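Local coordinates for protein single domain haemoglobin (Campylobacter jejuni, PDB 2WY4) that binds heme b and probably oxygen, and may act as a nitric oxide dioxygenase, at residues Q5-I9 with A114-W119; V13-Q17 with I60-K65. The contacts are given in a common frame with arbitrary orientation. Residue numbers count along the deposited sequence, not the author numbering.

Interaction 1. Residues Q5-I9 with A114-W119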
loop_
_atom_site.group_PDB
_atom_site.type_symbol
_atom_site.label_atom_id
_atom_site.label_comp_id
_atom_site.label_asym_id
_atom_site.label_seq_id
_atom_site.Cartn_x
_atom_site.Cartn_y
_atom_site.Cartn_z
ATOM N N GLN A 5 9.888 -15.436 -5.168
ATOM C CA GLN A 5 9.234 -14.135 -4.972
ATOM C C GLN A 5 8.290 -14.121 -3.769
ATOM O O GLN A 5 8.241 -13.140 -3.042
ATOM C CB GLN A 5 8.439 -13.704 -6.193
ATOM C CG GLN A 5 9.277 -13.063 -7.247
ATOM C CD GLN A 5 8.517 -12.201 -8.206
ATOM O OE1 GLN A 5 7.282 -12.199 -8.222
ATOM N NE2 GLN A 5 9.259 -11.444 -9.022
ATOM N N ILE A 6 7.541 -15.197 -3.581
ATOM C CA ILE A 6 6.659 -15.292 -2.415
ATOM C C ILE A 6 7.485 -15.201 -1.145
ATOM O O ILE A 6 7.134 -14.482 -0.221
ATOM C CB ILE A 6 5.852 -16.616 -2.450
ATOM C CG1 ILE A 6 4.812 -16.576 -3.562
ATOM C CG2 ILE A 6 5.166 -16.879 -1.112
ATOM C CD1 ILE A 6 4.200 -17.916 -3.891
ATOM N N GLN A 7 8.576 -15.950 -1.096
ATOM C CA GLN A 7 9.401 -15.960 0.093
ATOM C C GLN A 7 10.022 -14.598 0.366
ATOM O O GLN A 7 10.135 -14.189 1.517
ATOM C CB GLN A 7 10.455 -17.058 0.046
ATOM C CG GLN A 7 11.254 -17.151 1.342
ATOM C CD GLN A 7 10.406 -17.668 2.455
ATOM O OE1 GLN A 7 9.877 -18.779 2.369
ATOM N NE2 GLN A 7 10.252 -16.876 3.504
ATOM N N ILE A 8 10.436 -13.880 -0.672
ATOM C CA ILE A 8 10.974 -12.547 -0.489
ATOM C C ILE A 8 9.921 -11.663 0.169
ATOM O O ILE A 8 10.229 -10.928 1.109
ATOM C CB ILE A 8 11.400 -11.949 -1.829
ATOM C CG1 ILE A 8 12.751 -12.530 -2.219
ATOM C CG2 ILE A 8 11.555 -10.434 -1.726
ATOM C CD1 ILE A 8 13.208 -12.189 -3.687
ATOM N N ILE A 9 8.684 -11.711 -0.319
ATOM C CA ILE A 9 7.642 -10.907 0.307
ATOM C C ILE A 9 7.456 -11.305 1.767
ATOM O O ILE A 9 7.382 -10.434 2.629
ATOM C CB ILE A 9 6.331 -10.971 -0.511
ATOM C CG1 ILE A 9 6.520 -10.339 -1.895
ATOM C CG2 ILE A 9 5.166 -10.296 0.249
ATOM C CD1 ILE A 9 7.045 -8.955 -1.911
ATOM N N ALA A 114 16.075 -8.285 -7.011
ATOM C CA ALA A 114 15.077 -9.319 -6.866
ATOM C C ALA A 114 13.980 -8.861 -5.914
ATOM O O ALA A 114 12.815 -9.134 -6.140
ATOM C CB ALA A 114 15.705 -10.628 -6.372
ATOM N N THR A 115 14.376 -8.171 -4.850
ATOM C CA THR A 115 13.383 -7.697 -3.862
ATOM C C THR A 115 12.516 -6.604 -4.463
ATOM O O THR A 115 11.297 -6.599 -4.323
ATOM C CB THR A 115 14.064 -7.247 -2.587
ATOM O OG1 THR A 115 14.724 -8.373 -2.003
ATOM C CG2 THR A 115 13.035 -6.831 -1.548
ATOM N N LEU A 116 13.152 -5.672 -5.160
ATOM C CA LEU A 116 12.386 -4.634 -5.827
ATOM C C LEU A 116 11.374 -5.227 -6.818
ATOM O O LEU A 116 10.216 -4.821 -6.872
ATOM C CB LEU A 116 13.318 -3.680 -6.571
ATOM C CG LEU A 116 13.901 -2.492 -5.867
ATOM C CD1 LEU A 116 14.680 -1.636 -6.847
ATOM C CD2 LEU A 116 12.792 -1.665 -5.204
ATOM N N LYS A 117 11.838 -6.167 -7.643
ATOM C CA LYS A 117 10.971 -6.848 -8.608
ATOM C C LYS A 117 9.807 -7.552 -7.904
ATOM O O LYS A 117 8.634 -7.496 -8.323
ATOM C CB LYS A 117 11.808 -7.854 -9.420
ATOM C CG LYS A 117 11.127 -8.407 -10.650
ATOM C CD LYS A 117 10.692 -7.288 -11.597
ATOM C CE LYS A 117 10.910 -7.636 -13.071
ATOM N NZ LYS A 117 12.268 -7.234 -13.478
ATOM N N ALA A 118 10.121 -8.182 -6.779
ATOM C CA ALA A 118 9.107 -8.917 -6.077
ATOM C C ALA A 118 8.026 -7.942 -5.583
ATOM O O ALA A 118 6.849 -8.257 -5.656
ATOM C CB ALA A 118 9.725 -9.735 -4.940
ATOM N N TRP A 119 8.430 -6.760 -5.118
ATOM C CA TRP A 119 7.439 -5.771 -4.643
ATOM C C TRP A 119 6.672 -5.133 -5.785
ATOM O O TRP A 119 5.500 -4.799 -5.653
ATOM C CB TRP A 119 8.146 -4.694 -3.799
ATOM C CG TRP A 119 8.220 -5.137 -2.340
ATOM C CD1 TRP A 119 9.290 -5.674 -1.664
ATOM C CD2 TRP A 119 7.111 -5.229 -1.446
ATOM N NE1 TRP A 119 8.918 -6.027 -0.382
ATOM C CE2 TRP A 119 7.577 -5.790 -0.244
ATOM C CE3 TRP A 119 5.758 -4.897 -1.546
ATOM C CZ2 TRP A 119 6.755 -5.960 0.861
ATOM C CZ3 TRP A 119 4.948 -5.080 -0.458
ATOM C CH2 TRP A 119 5.440 -5.630 0.712
HETATM O O HOH W 1 11.957 -11.225 -7.751
HETATM O O HOH W 2 5.876 -10.937 -5.742
#

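Interaction 2. Residues V13-Q17 with I60-K65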
loop_
_atom_site.group_PDB
_atom_site.type_symbol
_atom_site.label_atom_id
_atom_site.label_comp_id
_atom_site.label_asym_id
_atom_site.label_seq_id
_atom_site.Cartn_x
_atom_site.Cartn_y
_atom_site.Cartn_z
ATOM N N VAL A 13 8.002 -9.175 5.817
ATOM C CA VAL A 13 7.079 -8.961 6.939
ATOM C C VAL A 13 7.783 -8.391 8.199
ATOM O O VAL A 13 7.390 -7.361 8.719
ATOM C CB VAL A 13 6.217 -10.189 7.225
ATOM C CG1 VAL A 13 5.449 -10.014 8.543
ATOM C CG2 VAL A 13 5.241 -10.406 6.104
ATOM N N PRO A 14 8.820 -9.040 8.696
ATOM C CA PRO A 14 9.523 -8.502 9.864
ATOM C C PRO A 14 10.088 -7.106 9.675
ATOM O O PRO A 14 10.131 -6.300 10.612
ATOM C CB PRO A 14 10.668 -9.507 10.086
ATOM C CG PRO A 14 10.362 -10.672 9.286
ATOM C CD PRO A 14 9.361 -10.335 8.292
ATOM N N ILE A 15 10.538 -6.814 8.461
ATOM C CA ILE A 15 11.097 -5.509 8.178
ATOM C C ILE A 15 10.030 -4.453 8.337
ATOM O O ILE A 15 10.257 -3.375 8.878
ATOM C CB ILE A 15 11.677 -5.485 6.732
ATOM C CG1 ILE A 15 12.833 -6.489 6.623
ATOM C CG2 ILE A 15 12.091 -4.076 6.336
ATOM C CD1 ILE A 15 13.427 -6.597 5.184
ATOM N N LEU A 16 8.842 -4.781 7.861
ATOM C CA LEU A 16 7.711 -3.897 7.966
ATOM C C LEU A 16 7.170 -3.845 9.401
ATOM O O LEU A 16 6.656 -2.813 9.826
ATOM C CB LEU A 16 6.596 -4.342 7.022
ATOM C CG LEU A 16 6.818 -4.311 5.514
ATOM C CD1 LEU A 16 5.828 -5.199 4.773
ATOM C CD2 LEU A 16 6.645 -2.914 5.069
ATOM N N GLN A 17 7.257 -4.954 10.123
ATOM C CA GLN A 17 6.853 -4.938 11.538
ATOM C C GLN A 17 7.733 -3.951 12.303
ATOM O O GLN A 17 7.247 -3.266 13.206
ATOM C CB GLN A 17 6.994 -6.334 12.179
ATOM C CG GLN A 17 5.926 -7.305 11.800
ATOM C CD GLN A 17 6.167 -8.684 12.362
ATOM O OE1 GLN A 17 7.029 -9.396 11.899
ATOM N NE2 GLN A 17 5.420 -9.029 13.407
ATOM N N ILE A 60 -0.213 -2.992 4.410
ATOM C CA ILE A 60 0.814 -3.615 3.596
ATOM C C ILE A 60 1.218 -4.932 4.237
ATOM O O ILE A 60 1.394 -5.923 3.549
ATOM C CB ILE A 60 2.002 -2.638 3.352
ATOM C CG1 ILE A 60 1.520 -1.433 2.547
ATOM C CG2 ILE A 60 3.110 -3.350 2.576
ATOM C CD1 ILE A 60 2.495 -0.298 2.456
ATOM N N LEU A 61 1.397 -4.936 5.559
ATOM C CA LEU A 61 1.696 -6.187 6.256
ATOM C C LEU A 61 0.622 -7.226 5.993
ATOM O O LEU A 61 0.916 -8.404 5.813
ATOM C CB LEU A 61 1.767 -5.943 7.750
ATOM C CG LEU A 61 3.094 -5.374 8.235
ATOM C CD1 LEU A 61 2.936 -4.751 9.592
ATOM C CD2 LEU A 61 4.120 -6.491 8.315
ATOM N N MET A 62 -0.635 -6.802 6.063
ATOM C CA MET A 62 -1.743 -7.709 5.832
ATOM C C MET A 62 -1.639 -8.331 4.447
ATOM O O MET A 62 -1.912 -9.509 4.272
ATOM C CB MET A 62 -3.078 -6.968 5.972
ATOM C CG MET A 62 -4.286 -7.832 6.005
ATOM S SD MET A 62 -4.262 -8.864 7.540
ATOM C CE MET A 62 -6.001 -9.278 7.576
ATOM N N ALA A 63 -1.268 -7.520 3.460
ATOM C CA ALA A 63 -1.165 -8.030 2.095
ATOM C C ALA A 63 0.044 -8.977 1.965
ATOM O O ALA A 63 -0.037 -10.035 1.349
ATOM C CB ALA A 63 -1.045 -6.865 1.122
ATOM N N ALA A 64 1.171 -8.582 2.530
ATOM C CA ALA A 64 2.368 -9.427 2.446
ATOM C C ALA A 64 2.122 -10.788 3.104
ATOM O O ALA A 64 2.508 -11.821 2.581
ATOM C CB ALA A 64 3.567 -8.710 3.078
ATOM N N LYS A 65 1.460 -10.783 4.259
ATOM C CA LYS A 65 1.113 -12.033 4.930
ATOM C C LYS A 65 0.237 -12.930 4.083
ATOM O O LYS A 65 0.359 -14.152 4.148
ATOM C CB LYS A 65 0.347 -11.761 6.230
ATOM C CG LYS A 65 1.159 -11.200 7.394
ATOM C CD LYS A 65 0.248 -10.691 8.548
ATOM C CE LYS A 65 -0.783 -11.702 8.987
ATOM N NZ LYS A 65 -0.274 -12.881 9.734
#

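Interaction 1. Residues Q5-I9 with A114-W119
Two helical turns cross almost at right angles, at -93°, with their axes 9.2 Å apart at closest approach. The backbones come nearest where Q5 CA lies 5.3 Å from A118 CA, a closeness that the small methyl side chain of A118 permits. That methyl points toward the other helix and meets I8 CG2 with its CB at 3.8 Å. The other branch of I8 reaches A114, CD1 to CB at 4.0 Å. I9 starts out sideways, but its CD1 comes round to sit 3.6 Å above the centroid of the five-membered ring of W119, a CH-pi contact over the ring face. The Q5 side-chain amide is linked through water by both its atoms: one water joins NE2 to A114 O, another OE1 to A118 O. Here the start of helix 4-34, the A-helix part, crosses the start of helix 113-139, the H helix of the globin fold; W119 also touches C12 and L16 of helix 4-34, and L102 and I105 of helix 94-109.

Interaction 2. Residues V13-Q17 with I60-K65
L61 is central to the packing between V13-Q17 and I60-K65, two helical segments that run nearly antiparallel (167°) with axes 9.9 Å apart. Its CB leaves sideways, yet chi1 near -81° and chi2 near 161° bring CD2 against the facing helix. There this methyl lies 3.5 Å from L16 CB, 3.8 Å from V13 CG1 and 4.0 Å from Q17 CG. It also comes within 3.4 Å of V13 O, a carbonyl that already accepts the helical hydrogen bond of Q17 N. With chi1 at t, V13 shares its two methyls between neighbours: CG1 faces L61, while CG2 rests 3.9 Å from A64 CB. V13-Q17 lies in the part of helix 4-34 that corresponds to the A helix of the globin fold, and I60-K65 in helix 51-65, its E helix. Helix 4-34 is kinked here, where the nitrogens of P14 and I15 make no bond to the preceding turn; proline has no amide hydrogen to give. One turn after V13, L16 points toward helix 51-65, and its chi1 of -65° and chi2 of 161° place CD1 4.0 Å from I60 CG2. L16 and I60 both touch W119 of helix 113-139 as well. At the exposed edge, the K65 side chain makes looser contact, its CG 4.4 Å from V13 CG2. K10 NZ, one turn before V13, hydrogen-bonds A64 O.

Two nearby parts of helix 4-34 supply one side of each contact, and the centres of interactions 1 and 2 are 12 Å apart. Along the chain, interaction 2 is nested within the loop closed by interaction 1. They meet directly: I9 CG2 packs 3.6 Å from A64 CB, W119 CH2 lies 3.8 Å from I60 CG2, and W119 CZ2 lies 4.1 Å from L16 CD1. These contacts join the two into a continuous hydrophobic region. It extends toward the heme pocket on the side of interaction 2, where the I60 side chain is about 5 Å from the heme and about 10 Å from the side chain of H84, the axial iron ligand. The W119 side chain is farther, about 9 Å from the heme.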